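Local structure of Alr2269 protein (Nostoc sp., 3MC9) at residues 142-147 and 209-214. The protein is an Omp85-family outer membrane protein whose periplasmic POTRA domains probably take part in polypeptide transport and beta-barrel biogenesis. Sequence-based numbering, arbitrary orientation.
Sequences KVEIQA and NGVVTL
Val-143 pairs with Val-212, and Glu-144 with Thr-213, as bridge partners of two parallel strands: the strand axes approach to 4.6 Å at 24°, and hydrogen bonds of alternating direction join Lys-142, Glu-144 and Gln-146 to Gly-210, Val-212 and Leu-214. The central bond, Glu-144 N to Val-212 O, measures 2.8 Å. Of the five bonds the one at the start of strand 142-146 is longest, Lys-142 N lying 3.3 Å from Gly-210 O, with the donor tilted out of the carbonyl plane. Carbonyl oxygens also receive CA-H contacts, as where Val-143 CA lies 3.2 Å from Val-212 O.

Side chains alternate between two faces. On the apolar one, Val-143 CG1, anti to its backbone N (chi1 178°), meets Leu-214 CD1 at 3.6 Å, the one side chain slanting across the other. Val-143 CG2 lies 4.0 Å from Val-212 CB, and the two valines run alongside each other in the same direction. Leu-179 of helix 176-192 touches both valines, while Phe-166 of helix 161-166 touches Val-143 and Leu-214, which places this face against the helices. The other face is more polar: Glu-144 reaches past Val-211 and Thr-213, its OE1 4.0 Å from Thr-213 OG1, a separation too long for a hydrogen bond. Thr-213 CG2 instead packs at 3.9 Å on Gln-146 CB.

Strand 211-217 is the middle of a three-stranded sheet, antiparallel to 199-206 on its far side; between the parallel strands the chain passes through helices 161-166 and 176-192, then strand 199-206, the beta-alpha-alpha-beta-beta order of a POTRA domain. The five main-chain bonds set the register, and the valine-leucine face adds buried apolar packing against the helices, whereas across the strands the Glu-144 carboxylate makes contacts but no hydrogen bond.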
loop_
_atom_site.group_PDB
_atom_site.type_symbol
_atom_site.label_atom_id
_atom_site.label_comp_id
_atom_site.label_asym_id
_atom_site.label_seq_id
_atom_site.Cartn_x
_atom_site.Cartn_y
_atom_site.Cartn_z
ATOM N N LYS A 142 8.370 10.068 8.304
ATOM C CA LYS A 142 7.434 10.535 9.315
ATOM C C LYS A 142 5.948 10.520 8.936
ATOM O O LYS A 142 5.588 10.438 7.761
ATOM C CB LYS A 142 7.864 11.920 9.803
ATOM C CG LYS A 142 7.163 13.102 9.209
ATOM C CD LYS A 142 6.857 14.108 10.297
ATOM C CE LYS A 142 7.844 15.239 10.362
ATOM N NZ LYS A 142 7.327 16.248 11.335
ATOM N N VAL A 143 5.103 10.554 9.969
ATOM C CA VAL A 143 3.661 10.702 9.820
ATOM C C VAL A 143 3.211 12.030 10.444
ATOM O O VAL A 143 3.536 12.327 11.594
ATOM C CB VAL A 143 2.871 9.510 10.449
ATOM C CG1 VAL A 143 1.376 9.725 10.324
ATOM C CG2 VAL A 143 3.262 8.200 9.786
ATOM N N GLU A 144 2.488 12.821 9.659
ATOM C CA GLU A 144 1.894 14.081 10.096
ATOM C C GLU A 144 0.374 13.983 10.063
ATOM O O GLU A 144 -0.177 13.422 9.123
ATOM C CB GLU A 144 2.230 15.182 9.100
ATOM C CG GLU A 144 3.604 15.741 9.166
ATOM C CD GLU A 144 3.811 16.813 8.110
ATOM O OE1 GLU A 144 2.820 17.191 7.441
ATOM O OE2 GLU A 144 4.955 17.279 7.952
ATOM N N ILE A 145 -0.290 14.585 11.045
ATOM C CA ILE A 145 -1.735 14.759 11.015
ATOM C C ILE A 145 -2.072 16.151 10.506
ATOM O O ILE A 145 -1.507 17.139 10.960
ATOM C CB ILE A 145 -2.352 14.622 12.407
ATOM C CG1 ILE A 145 -2.205 13.188 12.922
ATOM C CG2 ILE A 145 -3.843 15.057 12.401
ATOM C CD1 ILE A 145 -2.497 13.068 14.412
ATOM N N GLN A 146 -3.002 16.222 9.566
ATOM C CA GLN A 146 -3.499 17.479 9.047
ATOM C C GLN A 146 -4.987 17.546 9.380
ATOM O O GLN A 146 -5.806 16.826 8.800
ATOM C CB GLN A 146 -3.252 17.505 7.545
ATOM C CG GLN A 146 -3.829 18.676 6.780
ATOM C CD GLN A 146 -3.709 18.458 5.274
ATOM O OE1 GLN A 146 -4.488 17.710 4.664
ATOM N NE2 GLN A 146 -2.707 19.082 4.677
ATOM N N ALA A 147 -5.337 18.389 10.338
ATOM C CA ALA A 147 -6.716 18.462 10.820
ATOM C C ALA A 147 -7.523 19.453 10.016
ATOM O O ALA A 147 -8.716 19.252 9.789
ATOM C CB ALA A 147 -6.739 18.866 12.274
ATOM N N ASN A 209 9.707 11.403 -0.407
ATOM C CA ASN A 209 10.599 11.516 0.766
ATOM C C ASN A 209 10.102 10.735 1.999
ATOM O O ASN A 209 10.680 10.854 3.074
ATOM C CB ASN A 209 10.834 12.983 1.186
ATOM C CG ASN A 209 10.514 13.977 0.083
ATOM O OD1 ASN A 209 9.440 13.917 -0.534
ATOM N ND2 ASN A 209 11.440 14.901 -0.170
ATOM N N GLY A 210 9.018 9.975 1.864
ATOM C CA GLY A 210 8.543 9.119 2.958
ATOM C C GLY A 210 7.798 9.829 4.081
ATOM O O GLY A 210 7.734 9.322 5.202
ATOM N N VAL A 211 7.243 10.998 3.779
ATOM C CA VAL A 211 6.362 11.696 4.694
ATOM C C VAL A 211 4.929 11.291 4.373
ATOM O O VAL A 211 4.451 11.511 3.274
ATOM C CB VAL A 211 6.484 13.239 4.587
ATOM C CG1 VAL A 211 5.446 13.918 5.496
ATOM C CG2 VAL A 211 7.919 13.716 4.932
ATOM N N VAL A 212 4.262 10.680 5.342
ATOM C CA VAL A 212 2.849 10.357 5.233
ATOM C C VAL A 212 2.016 11.425 5.928
ATOM O O VAL A 212 2.180 11.659 7.124
ATOM C CB VAL A 212 2.527 9.019 5.892
ATOM C CG1 VAL A 212 1.011 8.708 5.791
ATOM C CG2 VAL A 212 3.366 7.929 5.275
ATOM N N THR A 213 1.106 12.039 5.184
ATOM C CA THR A 213 0.176 12.993 5.743
ATOM C C THR A 213 -1.201 12.337 5.872
ATOM O O THR A 213 -1.774 11.883 4.874
ATOM C CB THR A 213 0.067 14.243 4.864
ATOM O OG1 THR A 213 1.380 14.758 4.603
ATOM C CG2 THR A 213 -0.797 15.309 5.530
ATOM N N LEU A 214 -1.712 12.286 7.099
ATOM C CA LEU A 214 -3.060 11.785 7.392
ATOM C C LEU A 214 -3.996 12.960 7.656
ATOM O O LEU A 214 -3.851 13.691 8.638
ATOM C CB LEU A 214 -3.054 10.880 8.617
ATOM C CG LEU A 214 -2.112 9.682 8.596
ATOM C CD1 LEU A 214 -2.162 8.959 9.961
ATOM C CD2 LEU A 214 -2.508 8.761 7.447
#